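Local coordinates for CurF (Lyngbya majuscula, PDB 5DP2), which probably forms the cyclopropane ring of curacin A by NADPH-dependent reduction, as an unusual enoyl reductase domain of a polyketide synthase, at residues V46-E52 with F80-G84. Sequence-based numbering, arbitrary orientation.
With NAP (NADP nicotinamide-adenine-dinucleotide phosphate), chain B.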
loop_
_atom_site.group_PDB
_atom_site.type_symbol
_atom_site.label_atom_id
_atom_site.label_comp_id
_atom_site.label_asym_id
_atom_site.label_seq_id
_atom_site.Cartn_x
_atom_site.Cartn_y
_atom_site.Cartn_z
ATOM N N VAL A 46 -4.854 -12.102 -1.727
ATOM C CA VAL A 46 -3.864 -11.382 -0.946
ATOM C C VAL A 46 -2.855 -10.809 -1.930
ATOM O O VAL A 46 -2.298 -11.550 -2.742
ATOM C CB VAL A 46 -3.192 -12.303 0.131
ATOM C CG1 VAL A 46 -2.822 -13.691 -0.379
ATOM C CG2 VAL A 46 -2.045 -11.579 0.792
ATOM N N PRO A 47 -2.636 -9.495 -1.907
ATOM C CA PRO A 47 -1.708 -8.912 -2.858
ATOM C C PRO A 47 -0.284 -8.898 -2.339
ATOM O O PRO A 47 -0.038 -9.005 -1.131
ATOM C CB PRO A 47 -2.222 -7.494 -2.999
ATOM C CG PRO A 47 -2.711 -7.177 -1.605
ATOM C CD PRO A 47 -3.321 -8.456 -1.089
ATOM N N VAL A 48 0.670 -8.732 -3.265
ATOM C CA VAL A 48 2.057 -8.486 -2.909
ATOM C C VAL A 48 2.282 -6.970 -2.748
ATOM O O VAL A 48 1.819 -6.188 -3.577
ATOM C CB VAL A 48 3.010 -8.999 -4.020
ATOM C CG1 VAL A 48 4.469 -8.882 -3.565
ATOM C CG2 VAL A 48 2.711 -10.436 -4.400
ATOM N N ASN A 49 2.988 -6.549 -1.702
ATOM C CA ASN A 49 3.356 -5.153 -1.532
ATOM C C ASN A 49 4.858 -4.987 -1.754
ATOM O O ASN A 49 5.640 -5.904 -1.498
ATOM C CB ASN A 49 2.931 -4.647 -0.144
ATOM C CG ASN A 49 1.422 -4.311 -0.121
ATOM O OD1 ASN A 49 0.997 -3.173 -0.399
ATOM N ND2 ASN A 49 0.611 -5.284 0.103
ATOM N N PHE A 50 5.293 -3.820 -2.206
ATOM C CA PHE A 50 6.692 -3.622 -2.529
ATOM C C PHE A 50 7.590 -3.842 -1.299
ATOM O O PHE A 50 8.685 -4.413 -1.435
ATOM C CB PHE A 50 6.914 -2.231 -3.122
ATOM C CG PHE A 50 8.255 -2.049 -3.743
ATOM C CD1 PHE A 50 8.576 -2.724 -4.936
ATOM C CD2 PHE A 50 9.191 -1.236 -3.153
ATOM C CE1 PHE A 50 9.826 -2.556 -5.525
ATOM C CE2 PHE A 50 10.433 -1.035 -3.752
ATOM C CZ PHE A 50 10.747 -1.704 -4.933
ATOM N N ARG A 51 7.160 -3.411 -0.102
ATOM C CA ARG A 51 7.923 -3.679 1.139
ATOM C C ARG A 51 8.305 -5.132 1.255
ATOM O O ARG A 51 9.385 -5.467 1.748
ATOM C CB ARG A 51 7.074 -3.289 2.410
ATOM C CG ARG A 51 7.700 -3.681 3.773
ATOM C CD ARG A 51 8.937 -2.901 4.142
ATOM N NE ARG A 51 8.608 -1.544 4.525
ATOM C CZ ARG A 51 8.211 -1.106 5.740
ATOM N NH1 ARG A 51 8.080 -1.942 6.781
ATOM N NH2 ARG A 51 7.946 0.176 5.884
ATOM N N GLU A 52 7.389 -6.012 0.883
ATOM C CA GLU A 52 7.617 -7.454 1.043
ATOM C C GLU A 52 8.670 -7.980 0.081
ATOM O O GLU A 52 9.404 -8.899 0.437
ATOM C CB GLU A 52 6.298 -8.189 0.898
ATOM C CG GLU A 52 5.343 -7.809 2.037
ATOM C CD GLU A 52 3.931 -8.246 1.883
ATOM O OE1 GLU A 52 3.371 -8.148 0.767
ATOM O OE2 GLU A 52 3.346 -8.642 2.923
ATOM N N PHE A 80 4.234 -12.892 5.662
ATOM C CA PHE A 80 3.908 -11.937 4.611
ATOM C C PHE A 80 2.406 -11.785 4.515
ATOM O O PHE A 80 1.653 -12.687 4.879
ATOM C CB PHE A 80 4.471 -12.428 3.261
ATOM C CG PHE A 80 5.943 -12.702 3.302
ATOM C CD1 PHE A 80 6.857 -11.695 3.085
ATOM C CD2 PHE A 80 6.429 -13.967 3.631
ATOM C CE1 PHE A 80 8.211 -11.921 3.204
ATOM C CE2 PHE A 80 7.787 -14.203 3.740
ATOM C CZ PHE A 80 8.680 -13.189 3.508
ATOM N N GLY A 81 1.998 -10.645 3.965
ATOM C CA GLY A 81 0.591 -10.354 3.724
ATOM C C GLY A 81 0.129 -9.273 4.682
ATOM O O GLY A 81 -0.402 -9.573 5.776
ATOM N N VAL A 82 0.328 -8.021 4.290
ATOM C CA VAL A 82 0.029 -6.878 5.116
ATOM C C VAL A 82 -1.410 -6.376 4.911
ATOM O O VAL A 82 -1.822 -5.374 5.499
ATOM C CB VAL A 82 1.092 -5.765 4.945
ATOM C CG1 VAL A 82 2.459 -6.240 5.422
ATOM C CG2 VAL A 82 1.159 -5.260 3.504
ATOM N N GLU A 83 -2.171 -7.111 4.104
ATOM C CA GLU A 83 -3.555 -6.826 3.787
ATOM C C GLU A 83 -4.082 -8.063 3.063
ATOM O O GLU A 83 -3.306 -8.859 2.522
ATOM C CB GLU A 83 -3.667 -5.593 2.859
ATOM C CG GLU A 83 -2.865 -5.751 1.562
ATOM C CD GLU A 83 -2.973 -4.587 0.583
ATOM O OE1 GLU A 83 -4.094 -4.010 0.490
ATOM O OE2 GLU A 83 -1.955 -4.284 -0.081
ATOM N N GLY A 84 -5.393 -8.218 3.024
ATOM C CA GLY A 84 -6.003 -9.223 2.188
ATOM C C GLY A 84 -7.486 -9.302 2.408
ATOM O O GLY A 84 -8.057 -8.447 3.116
HETATM P PA NAP B . 4.459 -0.039 -6.354
HETATM O O1A NAP B . 3.389 -0.826 -7.030
HETATM O O2A NAP B . 4.375 1.444 -6.345
HETATM O O5B NAP B . 5.851 -0.524 -6.970
HETATM C C5B NAP B . 7.049 0.245 -6.796
HETATM C C4B NAP B . 7.095 1.472 -7.681
HETATM O O4B NAP B . 8.377 2.046 -7.573
HETATM C C3B NAP B . 6.830 1.197 -9.132
HETATM O O3B NAP B . 5.625 1.871 -9.500
HETATM C C2B NAP B . 8.052 1.758 -9.885
HETATM O O2B NAP B . 7.818 2.576 -10.996
HETATM C C1B NAP B . 8.715 2.639 -8.844
HETATM N N9A NAP B . 10.170 2.651 -8.898
HETATM C C8A NAP B . 11.028 1.751 -8.305
HETATM N N7A NAP B . 12.315 2.080 -8.563
HETATM C C5A NAP B . 12.278 3.194 -9.308
HETATM C C6A NAP B . 13.262 4.042 -9.898
HETATM N N6A NAP B . 14.571 3.766 -9.738
HETATM N N1A NAP B . 12.854 5.098 -10.590
HETATM C C2A NAP B . 11.546 5.342 -10.728
HETATM N N3A NAP B . 10.537 4.626 -10.223
HETATM C C4A NAP B . 10.906 3.556 -9.538
HETATM O O3 NAP B . 4.617 -0.538 -4.832
HETATM P PN NAP B . 3.714 -0.209 -3.552
HETATM O O1N NAP B . 3.616 -1.452 -2.756
HETATM O O2N NAP B . 2.450 0.491 -3.961
HETATM O O5D NAP B . 4.651 0.770 -2.767
HETATM C C5D NAP B . 4.936 2.069 -3.336
HETATM C C4D NAP B . 6.160 2.692 -2.618
HETATM O O4D NAP B . 5.712 3.244 -1.408
HETATM C C3D NAP B . 7.256 1.692 -2.231
HETATM O O3D NAP B . 8.505 2.397 -2.205
HETATM C C2D NAP B . 6.832 1.238 -0.858
HETATM O O2D NAP B . 7.959 0.774 -0.109
HETATM C C1D NAP B . 6.225 2.496 -0.292
HETATM N N1N NAP B . 5.084 2.419 0.645
HETATM C C2N NAP B . 5.161 3.043 1.842
HETATM C C3N NAP B . 4.116 3.023 2.761
HETATM C C7N NAP B . 4.254 3.730 4.065
HETATM O O7N NAP B . 3.386 3.488 4.876
HETATM N N7N NAP B . 5.299 4.581 4.251
HETATM C C4N NAP B . 2.943 2.333 2.436
HETATM C C5N NAP B . 2.886 1.702 1.200
HETATM C C6N NAP B . 3.964 1.755 0.308
HETATM P P2B NAP B . 7.357 2.041 -12.430
HETATM O O1X NAP B . 5.934 1.525 -12.263
HETATM O O2X NAP B . 7.447 3.275 -13.282
HETATM O O3X NAP B . 8.318 0.944 -12.821
HETATM O O HOH W 1 0.757 -8.020 1.337
#
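The ring of Pro47 overlaps the carboxylate end of Glu83, its CG packing 3.4 Å from Glu83 CD. Asn49 grips the same acid: its ND2 donates to Glu83 OE2 over 2.8 Å, within the amide's own plane and onto the anti lone pair. Lys336 forms a salt bridge with Glu83 OE2 and a hydrogen bond with Asn49 OD1, and its charge probably offsets the closeness of these two acceptors, while the backbone N of Met141 holds Glu83 OE1. Over the same amide leans Val82, whose CG2 approaches Asn49 ND2 to 3.4 Å.

A second carboxylate, that of Glu52, links the first turn of helix 50-57 to the loop at Gly81. With CG anti to its carbonyl carbon (chi1 -65°) and the chain extended beyond, Glu52 accepts a hydrogen bond from the backbone N of Asn49 at OE1, and OE2 takes one from Gly81 N, short at 2.6 Å and 30° out of the carboxylate plane. A buried water completes the bridge, donating to Pro47 O and Glu52 OE1 and accepting from Asn49 ND2 and Val82 N.

Asn49 is thus fixed just ahead of helix 50-57, where Phe50 N donates to NADP O1N over 3.0 Å. The network links the turn after strand 39-48 to the loop entering its antiparallel neighbour 83-91, placing the contact in the GroES-like domain next to the cofactor's pyrophosphate, consistent with a medium-chain dehydrogenase/reductase fold.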